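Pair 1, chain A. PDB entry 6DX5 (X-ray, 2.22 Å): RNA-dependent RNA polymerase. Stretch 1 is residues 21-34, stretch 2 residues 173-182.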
# COMPACT_ATOMS: atom_id res chain seq x y z
N ALA A 21 -16.17 -13.67 4.45
CA ALA A 21 -16.50 -14.13 3.11
C ALA A 21 -17.38 -13.07 2.44
O ALA A 21 -18.50 -12.81 2.91
CB ALA A 21 -17.23 -15.46 3.20
N ILE A 22 -16.92 -12.50 1.33
CA ILE A 22 -17.69 -11.48 0.58
C ILE A 22 -19.10 -11.96 0.19
O ILE A 22 -20.05 -11.19 0.39
CB ILE A 22 -16.93 -10.99 -0.66
CG1 ILE A 22 -15.71 -10.15 -0.26
CG2 ILE A 22 -17.83 -10.13 -1.56
CD1 ILE A 22 -16.00 -9.13 0.80
N PRO A 23 -19.32 -13.18 -0.33
CA PRO A 23 -20.68 -13.53 -0.78
C PRO A 23 -21.71 -13.62 0.35
O PRO A 23 -22.91 -13.58 0.07
CB PRO A 23 -20.50 -14.88 -1.48
CG PRO A 23 -19.03 -14.92 -1.86
CD PRO A 23 -18.38 -14.28 -0.66
N ASP A 24 -21.28 -13.69 1.62
CA ASP A 24 -22.22 -13.66 2.74
C ASP A 24 -22.82 -12.27 3.01
O ASP A 24 -23.80 -12.20 3.76
CB ASP A 24 -21.56 -14.13 4.05
CG ASP A 24 -21.04 -15.60 4.00
OD1 ASP A 24 -20.07 -15.87 4.75
OD2 ASP A 24 -21.58 -16.47 3.27
N PHE A 25 -22.24 -11.19 2.48
CA PHE A 25 -22.70 -9.82 2.72
C PHE A 25 -22.97 -9.03 1.45
O PHE A 25 -23.73 -8.05 1.51
CB PHE A 25 -21.67 -9.04 3.58
CG PHE A 25 -21.48 -9.63 4.96
CD1 PHE A 25 -22.28 -9.22 6.01
CD2 PHE A 25 -20.57 -10.67 5.18
CE1 PHE A 25 -22.16 -9.81 7.28
CE2 PHE A 25 -20.44 -11.28 6.45
CZ PHE A 25 -21.24 -10.85 7.49
N PHE A 26 -22.40 -9.40 0.30
CA PHE A 26 -22.50 -8.61 -0.91
C PHE A 26 -22.89 -9.46 -2.10
O PHE A 26 -22.54 -10.65 -2.19
CB PHE A 26 -21.19 -7.95 -1.29
CG PHE A 26 -20.62 -7.02 -0.26
CD1 PHE A 26 -20.95 -5.66 -0.27
CD2 PHE A 26 -19.71 -7.48 0.69
CE1 PHE A 26 -20.41 -4.78 0.66
CE2 PHE A 26 -19.15 -6.58 1.63
CZ PHE A 26 -19.52 -5.23 1.61
N GLU A 27 -23.58 -8.84 -3.03
CA GLU A 27 -23.66 -9.38 -4.37
C GLU A 27 -22.57 -8.68 -5.18
O GLU A 27 -22.28 -7.51 -4.96
CB GLU A 27 -25.07 -9.19 -4.95
CG GLU A 27 -25.21 -8.07 -5.90
CD GLU A 27 -26.55 -8.05 -6.63
OE1 GLU A 27 -27.55 -7.58 -6.06
OE2 GLU A 27 -26.61 -8.51 -7.77
N ARG A 28 -21.86 -9.44 -5.99
CA ARG A 28 -20.75 -8.92 -6.77
C ARG A 28 -21.23 -8.73 -8.21
O ARG A 28 -21.91 -9.62 -8.77
CB ARG A 28 -19.59 -9.92 -6.71
CG ARG A 28 -18.36 -9.47 -7.52
CD ARG A 28 -18.35 -10.12 -8.86
NE ARG A 28 -18.13 -11.55 -8.65
CZ ARG A 28 -16.91 -12.07 -8.59
NH1 ARG A 28 -15.88 -11.25 -8.77
NH2 ARG A 28 -16.71 -13.36 -8.37
N ILE A 29 -20.92 -7.58 -8.80
CA ILE A 29 -21.33 -7.27 -10.17
C ILE A 29 -20.05 -7.17 -11.00
O ILE A 29 -19.19 -6.34 -10.73
CB ILE A 29 -22.16 -5.98 -10.26
CG1 ILE A 29 -23.43 -6.10 -9.42
CG2 ILE A 29 -22.57 -5.71 -11.70
CD1 ILE A 29 -23.27 -5.57 -8.03
N ARG A 30 -19.91 -8.08 -11.96
CA ARG A 30 -18.72 -8.13 -12.81
C ARG A 30 -18.74 -7.01 -13.84
O ARG A 30 -19.77 -6.74 -14.45
CB ARG A 30 -18.67 -9.47 -13.54
CG ARG A 30 -18.63 -10.66 -12.62
CD ARG A 30 -18.44 -11.94 -13.43
NE ARG A 30 -18.61 -13.14 -12.61
CZ ARG A 30 -17.60 -13.76 -12.01
NH1 ARG A 30 -16.37 -13.28 -12.12
NH2 ARG A 30 -17.83 -14.85 -11.31
N VAL A 31 -17.57 -6.37 -14.06
CA VAL A 31 -17.42 -5.33 -15.08
C VAL A 31 -16.43 -5.85 -16.11
O VAL A 31 -15.76 -6.86 -15.87
CB VAL A 31 -16.97 -3.98 -14.50
CG1 VAL A 31 -17.99 -3.53 -13.43
CG2 VAL A 31 -15.60 -4.14 -13.87
N LYS A 32 -16.38 -5.20 -17.27
CA LYS A 32 -15.49 -5.66 -18.35
C LYS A 32 -14.06 -5.80 -17.85
O LYS A 32 -13.59 -4.99 -17.05
CB LYS A 32 -15.56 -4.64 -19.49
CG LYS A 32 -14.89 -5.05 -20.80
CD LYS A 32 -15.03 -3.85 -21.73
CE LYS A 32 -14.46 -4.10 -23.11
NZ LYS A 32 -15.24 -5.20 -23.72
N GLY A 33 -13.35 -6.86 -18.28
CA GLY A 33 -12.00 -7.07 -17.80
C GLY A 33 -10.90 -6.37 -18.60
O GLY A 33 -9.99 -7.03 -19.11
N ASP A 34 -10.94 -5.07 -18.76
CA ASP A 34 -9.83 -4.35 -19.37
C ASP A 34 -9.16 -3.48 -18.30
O ASP A 34 -9.46 -3.61 -17.10
CB ASP A 34 -10.32 -3.53 -20.59
CG ASP A 34 -11.46 -2.54 -20.24
OD1 ASP A 34 -12.13 -2.01 -21.18
OD2 ASP A 34 -11.69 -2.26 -19.04
N ALA A 173 -5.24 -8.23 -10.33
CA ALA A 173 -5.30 -6.97 -11.06
C ALA A 173 -6.74 -6.53 -11.33
O ALA A 173 -6.94 -5.39 -11.74
CB ALA A 173 -4.57 -7.08 -12.40
N HIS A 174 -7.74 -7.37 -11.08
CA HIS A 174 -9.08 -7.07 -11.56
C HIS A 174 -9.99 -6.52 -10.46
O HIS A 174 -10.06 -7.06 -9.37
CB HIS A 174 -9.73 -8.33 -12.20
CG HIS A 174 -11.04 -8.03 -12.83
ND1 HIS A 174 -11.16 -7.21 -13.93
CD2 HIS A 174 -12.31 -8.26 -12.40
CE1 HIS A 174 -12.45 -7.03 -14.21
NE2 HIS A 174 -13.17 -7.65 -13.30
N PHE A 175 -10.78 -5.49 -10.80
CA PHE A 175 -11.75 -4.90 -9.89
C PHE A 175 -13.16 -5.17 -10.38
O PHE A 175 -13.43 -5.05 -11.57
CB PHE A 175 -11.57 -3.36 -9.77
CG PHE A 175 -10.23 -2.91 -9.22
CD1 PHE A 175 -10.10 -2.58 -7.86
CD2 PHE A 175 -9.13 -2.70 -10.06
CE1 PHE A 175 -8.88 -2.09 -7.32
CE2 PHE A 175 -7.88 -2.23 -9.55
CZ PHE A 175 -7.76 -1.92 -8.16
N ASP A 176 -14.08 -5.54 -9.46
CA ASP A 176 -15.53 -5.59 -9.74
C ASP A 176 -16.28 -4.76 -8.68
O ASP A 176 -15.71 -4.37 -7.65
CB ASP A 176 -16.05 -7.05 -9.73
CG ASP A 176 -15.62 -7.85 -10.96
OD1 ASP A 176 -15.32 -9.08 -10.78
OD2 ASP A 176 -15.66 -7.30 -12.13
N ALA A 177 -17.59 -4.54 -8.91
CA ALA A 177 -18.41 -3.79 -7.96
C ALA A 177 -19.05 -4.73 -6.95
O ALA A 177 -19.26 -5.91 -7.25
CB ALA A 177 -19.50 -3.01 -8.70
N LEU A 178 -19.35 -4.21 -5.74
CA LEU A 178 -20.08 -4.96 -4.69
C LEU A 178 -21.30 -4.17 -4.24
O LEU A 178 -21.20 -2.97 -3.99
CB LEU A 178 -19.22 -5.21 -3.44
CG LEU A 178 -18.00 -6.11 -3.57
CD1 LEU A 178 -17.21 -6.12 -2.30
CD2 LEU A 178 -18.44 -7.54 -3.96
N LYS A 179 -22.46 -4.81 -4.15
CA LYS A 179 -23.62 -4.20 -3.50
C LYS A 179 -23.97 -4.98 -2.25
O LYS A 179 -23.94 -6.22 -2.24
CB LYS A 179 -24.80 -4.13 -4.44
CG LYS A 179 -24.56 -3.07 -5.49
CD LYS A 179 -25.77 -2.81 -6.31
CE LYS A 179 -25.62 -1.44 -7.01
NZ LYS A 179 -26.71 -1.24 -8.04
N LEU A 180 -24.28 -4.25 -1.19
CA LEU A 180 -24.60 -4.90 0.06
C LEU A 180 -25.96 -5.59 -0.05
O LEU A 180 -26.91 -5.02 -0.60
CB LEU A 180 -24.60 -3.86 1.18
CG LEU A 180 -24.32 -4.27 2.61
CD1 LEU A 180 -23.02 -4.98 2.77
CD2 LEU A 180 -24.29 -3.03 3.46
N ILE A 181 -26.05 -6.82 0.47
CA ILE A 181 -27.29 -7.59 0.34
C ILE A 181 -28.43 -6.97 1.15
O ILE A 181 -29.58 -6.95 0.70
CB ILE A 181 -27.05 -9.06 0.74
CG1 ILE A 181 -26.12 -9.78 -0.23
CG2 ILE A 181 -28.36 -9.82 0.79
CD1 ILE A 181 -25.77 -11.20 0.28
N ASN A 182 -28.13 -6.46 2.35
CA ASN A 182 -29.20 -6.02 3.25
C ASN A 182 -30.03 -4.87 2.67
O ASN A 182 -31.26 -4.82 2.87
CB ASN A 182 -28.62 -5.64 4.62
CG ASN A 182 -28.54 -6.83 5.56
OD1 ASN A 182 -29.14 -7.89 5.30
ND2 ASN A 182 -27.83 -6.66 6.67
O HOH W 1 -15.11 -10.63 -12.84
O HOH W 2 -9.45 -6.27 -15.66

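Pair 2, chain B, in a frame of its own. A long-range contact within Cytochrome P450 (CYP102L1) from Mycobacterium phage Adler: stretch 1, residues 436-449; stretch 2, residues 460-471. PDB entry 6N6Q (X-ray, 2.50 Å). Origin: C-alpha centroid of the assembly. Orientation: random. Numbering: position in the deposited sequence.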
# COMPACT_ATOMS: atom_id res chain seq x y z
N ILE B 436 3.69 10.75 -16.04
CA ILE B 436 4.62 9.89 -16.76
C ILE B 436 4.15 9.67 -18.19
O ILE B 436 4.93 9.80 -19.15
CB ILE B 436 4.81 8.56 -16.00
CG1 ILE B 436 5.55 8.81 -14.69
CG2 ILE B 436 5.56 7.55 -16.86
CD1 ILE B 436 5.62 7.60 -13.78
N LEU B 437 2.87 9.34 -18.37
CA LEU B 437 2.33 9.11 -19.71
C LEU B 437 2.34 10.39 -20.54
O LEU B 437 2.48 10.32 -21.77
CB LEU B 437 0.91 8.56 -19.62
CG LEU B 437 0.76 7.12 -19.13
CD1 LEU B 437 -0.71 6.75 -19.08
CD2 LEU B 437 1.53 6.18 -20.03
N HIS B 438 2.18 11.55 -19.90
CA HIS B 438 2.18 12.81 -20.62
C HIS B 438 3.57 13.22 -21.07
O HIS B 438 3.72 13.80 -22.16
CB HIS B 438 1.57 13.90 -19.73
CG HIS B 438 1.43 15.23 -20.41
ND1 HIS B 438 2.47 16.12 -20.52
CD2 HIS B 438 0.36 15.82 -20.99
CE1 HIS B 438 2.05 17.20 -21.15
NE2 HIS B 438 0.78 17.05 -21.45
N GLN B 439 4.60 12.92 -20.28
CA GLN B 439 5.96 13.37 -20.54
C GLN B 439 6.83 12.33 -21.24
O GLN B 439 7.70 12.71 -22.03
CB GLN B 439 6.64 13.78 -19.23
CG GLN B 439 5.94 14.91 -18.50
CD GLN B 439 5.94 16.19 -19.31
OE1 GLN B 439 4.89 16.73 -19.63
NE2 GLN B 439 7.13 16.69 -19.63
N PHE B 440 6.63 11.05 -20.97
CA PHE B 440 7.49 10.01 -21.49
C PHE B 440 6.68 8.95 -22.21
O PHE B 440 5.46 8.83 -22.04
CB PHE B 440 8.31 9.33 -20.37
CG PHE B 440 9.06 10.29 -19.50
CD1 PHE B 440 10.27 10.82 -19.92
CD2 PHE B 440 8.56 10.66 -18.26
CE1 PHE B 440 10.97 11.70 -19.11
CE2 PHE B 440 9.25 11.54 -17.46
CZ PHE B 440 10.46 12.06 -17.88
N GLU B 441 7.37 8.17 -23.04
CA GLU B 441 6.86 6.92 -23.56
C GLU B 441 7.66 5.77 -22.98
O GLU B 441 8.86 5.90 -22.69
CB GLU B 441 6.90 6.88 -25.10
CG GLU B 441 8.29 7.00 -25.70
CD GLU B 441 8.24 7.19 -27.20
OE1 GLU B 441 7.25 7.77 -27.70
OE2 GLU B 441 9.18 6.75 -27.89
N LEU B 442 7.00 4.63 -22.78
CA LEU B 442 7.54 3.53 -21.99
C LEU B 442 8.07 2.44 -22.92
O LEU B 442 7.33 1.93 -23.77
CB LEU B 442 6.47 2.97 -21.06
CG LEU B 442 5.62 3.99 -20.30
CD1 LEU B 442 4.46 3.32 -19.59
CD2 LEU B 442 6.47 4.76 -19.30
N GLU B 443 9.34 2.09 -22.75
CA GLU B 443 9.94 0.99 -23.49
C GLU B 443 10.22 -0.16 -22.54
O GLU B 443 11.08 -0.03 -21.65
CB GLU B 443 11.24 1.44 -24.18
CG GLU B 443 11.93 0.34 -24.98
CD GLU B 443 13.25 0.79 -25.57
OE1 GLU B 443 13.58 1.99 -25.47
OE2 GLU B 443 13.97 -0.06 -26.15
N PRO B 444 9.54 -1.29 -22.67
CA PRO B 444 9.82 -2.44 -21.81
C PRO B 444 11.11 -3.14 -22.24
O PRO B 444 11.66 -2.90 -23.31
CB PRO B 444 8.60 -3.34 -22.01
CG PRO B 444 8.17 -3.05 -23.41
CD PRO B 444 8.45 -1.58 -23.62
N ARG B 445 11.58 -4.03 -21.36
CA ARG B 445 12.78 -4.81 -21.64
C ARG B 445 12.41 -6.05 -22.44
O ARG B 445 11.58 -6.84 -21.98
CB ARG B 445 13.47 -5.21 -20.34
CG ARG B 445 14.71 -6.05 -20.55
CD ARG B 445 15.55 -6.12 -19.29
NE ARG B 445 16.21 -4.84 -19.01
CZ ARG B 445 17.43 -4.53 -19.44
NH1 ARG B 445 18.12 -5.40 -20.17
NH2 ARG B 445 17.96 -3.36 -19.14
N PRO B 446 12.99 -6.25 -23.62
CA PRO B 446 12.63 -7.42 -24.43
C PRO B 446 13.02 -8.72 -23.73
O PRO B 446 14.07 -8.82 -23.10
CB PRO B 446 13.43 -7.22 -25.72
CG PRO B 446 13.74 -5.76 -25.76
CD PRO B 446 13.92 -5.35 -24.33
N GLY B 447 12.14 -9.71 -23.83
CA GLY B 447 12.34 -10.99 -23.20
C GLY B 447 11.91 -11.06 -21.75
O GLY B 447 11.71 -12.17 -21.23
N TYR B 448 11.77 -9.93 -21.07
CA TYR B 448 11.34 -9.93 -19.68
C TYR B 448 9.90 -10.42 -19.56
O TYR B 448 9.06 -10.14 -20.42
CB TYR B 448 11.47 -8.53 -19.08
CG TYR B 448 10.81 -8.39 -17.72
CD1 TYR B 448 11.48 -8.76 -16.56
CD2 TYR B 448 9.52 -7.89 -17.60
CE1 TYR B 448 10.88 -8.63 -15.32
CE2 TYR B 448 8.92 -7.76 -16.37
CZ TYR B 448 9.60 -8.13 -15.23
OH TYR B 448 9.00 -8.00 -14.00
N GLU B 449 9.62 -11.14 -18.48
CA GLU B 449 8.28 -11.58 -18.15
C GLU B 449 8.00 -11.30 -16.68
O GLU B 449 8.92 -11.28 -15.85
CB GLU B 449 8.07 -13.06 -18.48
CG GLU B 449 7.80 -13.31 -19.96
CD GLU B 449 8.42 -14.59 -20.47
OE1 GLU B 449 8.79 -15.45 -19.64
OE2 GLU B 449 8.55 -14.73 -21.70
N PRO B 460 6.69 -6.08 -8.38
CA PRO B 460 7.32 -6.61 -9.60
C PRO B 460 8.83 -6.67 -9.43
O PRO B 460 9.47 -5.67 -9.12
CB PRO B 460 6.91 -5.60 -10.68
CG PRO B 460 5.77 -4.82 -10.09
CD PRO B 460 6.03 -4.79 -8.62
N SER B 461 9.39 -7.86 -9.63
CA SER B 461 10.82 -8.08 -9.47
C SER B 461 11.54 -7.94 -10.80
O SER B 461 11.06 -8.43 -11.83
CB SER B 461 11.09 -9.46 -8.86
OG SER B 461 10.63 -10.50 -9.71
N ASP B 462 12.70 -7.27 -10.77
CA ASP B 462 13.53 -7.06 -11.95
C ASP B 462 12.80 -6.26 -13.03
O ASP B 462 13.03 -6.45 -14.23
CB ASP B 462 14.05 -8.39 -12.52
CG ASP B 462 15.25 -8.22 -13.42
OD1 ASP B 462 15.72 -7.08 -13.59
OD2 ASP B 462 15.73 -9.24 -13.97
N LEU B 463 11.92 -5.35 -12.62
CA LEU B 463 11.16 -4.53 -13.55
C LEU B 463 12.00 -3.31 -13.94
O LEU B 463 12.31 -2.47 -13.10
CB LEU B 463 9.84 -4.09 -12.94
CG LEU B 463 8.94 -3.26 -13.86
CD1 LEU B 463 8.53 -4.06 -15.08
CD2 LEU B 463 7.71 -2.77 -13.10
N GLN B 464 12.37 -3.24 -15.22
CA GLN B 464 13.15 -2.13 -15.75
C GLN B 464 12.46 -1.57 -16.98
O GLN B 464 12.08 -2.32 -17.88
CB GLN B 464 14.57 -2.58 -16.12
CG GLN B 464 15.48 -2.83 -14.92
CD GLN B 464 16.88 -3.26 -15.34
OE1 GLN B 464 17.05 -4.02 -16.29
NE2 GLN B 464 17.89 -2.76 -14.64
N LEU B 465 12.29 -0.25 -17.01
CA LEU B 465 11.73 0.45 -18.16
C LEU B 465 12.72 1.50 -18.64
O LEU B 465 13.65 1.88 -17.93
CB LEU B 465 10.39 1.12 -17.81
CG LEU B 465 9.21 0.22 -17.45
CD1 LEU B 465 7.98 1.06 -17.14
CD2 LEU B 465 8.91 -0.77 -18.57
N ARG B 466 12.51 1.95 -19.87
CA ARG B 466 13.29 3.04 -20.45
C ARG B 466 12.34 4.05 -21.05
O ARG B 466 11.27 3.70 -21.57
CB ARG B 466 14.28 2.53 -21.50
CG ARG B 466 15.30 3.57 -21.92
CD ARG B 466 16.56 2.91 -22.46
NE ARG B 466 16.29 2.03 -23.58
CZ ARG B 466 17.19 1.25 -24.16
NH1 ARG B 466 18.44 1.24 -23.71
NH2 ARG B 466 16.85 0.48 -25.18
N LEU B 467 12.72 5.32 -20.97
CA LEU B 467 11.86 6.43 -21.35
C LEU B 467 12.53 7.30 -22.40
O LEU B 467 13.75 7.48 -22.40
CB LEU B 467 11.50 7.29 -20.14
CG LEU B 467 11.19 6.56 -18.84
CD1 LEU B 467 11.42 7.49 -17.67
CD2 LEU B 467 9.76 6.05 -18.85
N ARG B 468 11.71 7.83 -23.31
CA ARG B 468 12.10 8.92 -24.19
C ARG B 468 11.11 10.06 -23.99
O ARG B 468 9.91 9.82 -23.83
CB ARG B 468 12.11 8.50 -25.66
CG ARG B 468 12.87 7.22 -25.97
CD ARG B 468 14.32 7.27 -25.51
NE ARG B 468 15.15 6.32 -26.26
CZ ARG B 468 15.14 5.01 -26.07
NH1 ARG B 468 14.35 4.46 -25.16
NH2 ARG B 468 15.93 4.23 -26.80
N ASN B 469 11.61 11.29 -23.98
CA ASN B 469 10.73 12.44 -23.90
C ASN B 469 9.86 12.51 -25.14
O ASN B 469 10.35 12.37 -26.27
CB ASN B 469 11.55 13.72 -23.74
CG ASN B 469 12.32 13.77 -22.43
OD1 ASN B 469 13.49 13.40 -22.37
ND2 ASN B 469 11.65 14.22 -21.38
N ARG B 470 8.56 12.72 -24.94
CA ARG B 470 7.60 12.60 -26.04
C ARG B 470 7.76 13.71 -27.08
O ARG B 470 7.25 13.55 -28.20
CB ARG B 470 6.17 12.59 -25.49
CG ARG B 470 5.91 11.45 -24.53
CD ARG B 470 4.65 10.67 -24.88
NE ARG B 470 3.43 11.42 -24.61
CZ ARG B 470 2.65 11.95 -25.55
NH1 ARG B 470 2.96 11.80 -26.83
NH2 ARG B 470 1.56 12.62 -25.21
N VAL B 471 8.44 14.80 -26.74
CA VAL B 471 8.69 15.90 -27.68
C VAL B 471 7.38 16.44 -28.26
O VAL B 471 7.14 17.65 -28.23
CB VAL B 471 9.65 15.46 -28.81
CG1 VAL B 471 9.47 16.34 -30.03
CG2 VAL B 471 11.09 15.50 -28.32
O HOH W 3 10.68 -4.50 -18.63

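The sharpest difference lies where I29(A) and E443(B) superpose. Each sits in a hydrogen-bonded antiparallel pair, I29(A) with A177(A) and E443(B) with R466(B), yet in pair 1 this position is apolar and in pair 2 it is the centre of a charge cluster. I29(A) CB lies 4.3 Å from A177(A) CB, and its CD1 reaches K179(A) CG at 3.8 Å, packing on the aliphatic part of the lysine. E443(B), extended with chi1 and chi2 both t, instead bridges two arginines: R466(B) NH2 donates to E443(B) OE2 at 3.1 Å, R466(B) NE to E443(B) OE1 at 3.3 Å, and R468(B) NH1 to E443(B) OE1 at 2.6 Å. Both carboxylate oxygens lie near the guanidinium edges, where the N-H groups point. R466(B) and R468(B) match A177(A) and K179(A), so two of the three positions change from apolar to charged (I29(A) to E443(B), A177(A) to R466(B)), while K179(A) and R468(B) are both basic; the lysine lends its aliphatic chain to I29(A), the arginine its charge to E443(B).

That backbone superposes with an RMSD of 0.5 Å over N, CA and C of 14 central residues. The strands run antiparallel, at 152° in pair 1 and 149° in pair 2, with closest axis approaches of 4.4 and 4.7 Å. Equivalent bonds hold the register. I181(A) N donates to F25(A) O at 2.8 Å, and R470(B) N to Q439(B) O at 3.0 Å; E27(A) N donates to K179(A) O at 2.8 Å, and E441(B) N to R468(B) O at 3.1 Å. The return bond is 2.8 Å from K179(A) N to E27(A) O, but weak at 3.5 Å from R468(B) N to E441(B) O, so pair 2 is looser here.

The best-conserved packing involves F26(A) and F440(B), whose side-chain centres fall 0.5 Å apart, as do those of L178(A) and L467(B). The leucine CD1 covers one ring face in both: L178(A) CD1 is 4.1 Å from the F26(A) centroid, L467(B) CD1 4.2 Å from that of F440(B), each 13° off the normal. In pair 1 the opposite face is covered by L180(A) CD1, 3.8 Å from the F26(A) centroid. Its counterpart N469(B) brings ND2 to 3.5 Å from F440(B) CE1, obliquely, and that amide nitrogen is hydrogen-bonded elsewhere in the structure.

Beside the leucine, R28(A) and L442(B) match. L442(B) CD2 meets L467(B) CD2 at 3.6 Å, whereas R28(A) rests its CB 3.8 Å from L178(A) CD2 and sends NH1 to D176(A) OD1 at 3.0 Å, a salt bridge whose hydrogen bond is weak (126°). D176(A) also accepts from V31(A) N, at 2.9 Å to OD2. Its counterpart L465(B) makes apolar contact instead, its CD2 4.3 Å from P444(B) CB.

At the other end, I181(A) and R470(B) match. I181(A) CD1 lies 3.7 Å from P23(A) O without a polar bond, while R470(B) NE donates to L437(B) O at 3.2 Å, tying the residue after N469(B) to the last turn of the helix that leads into strand 440-444.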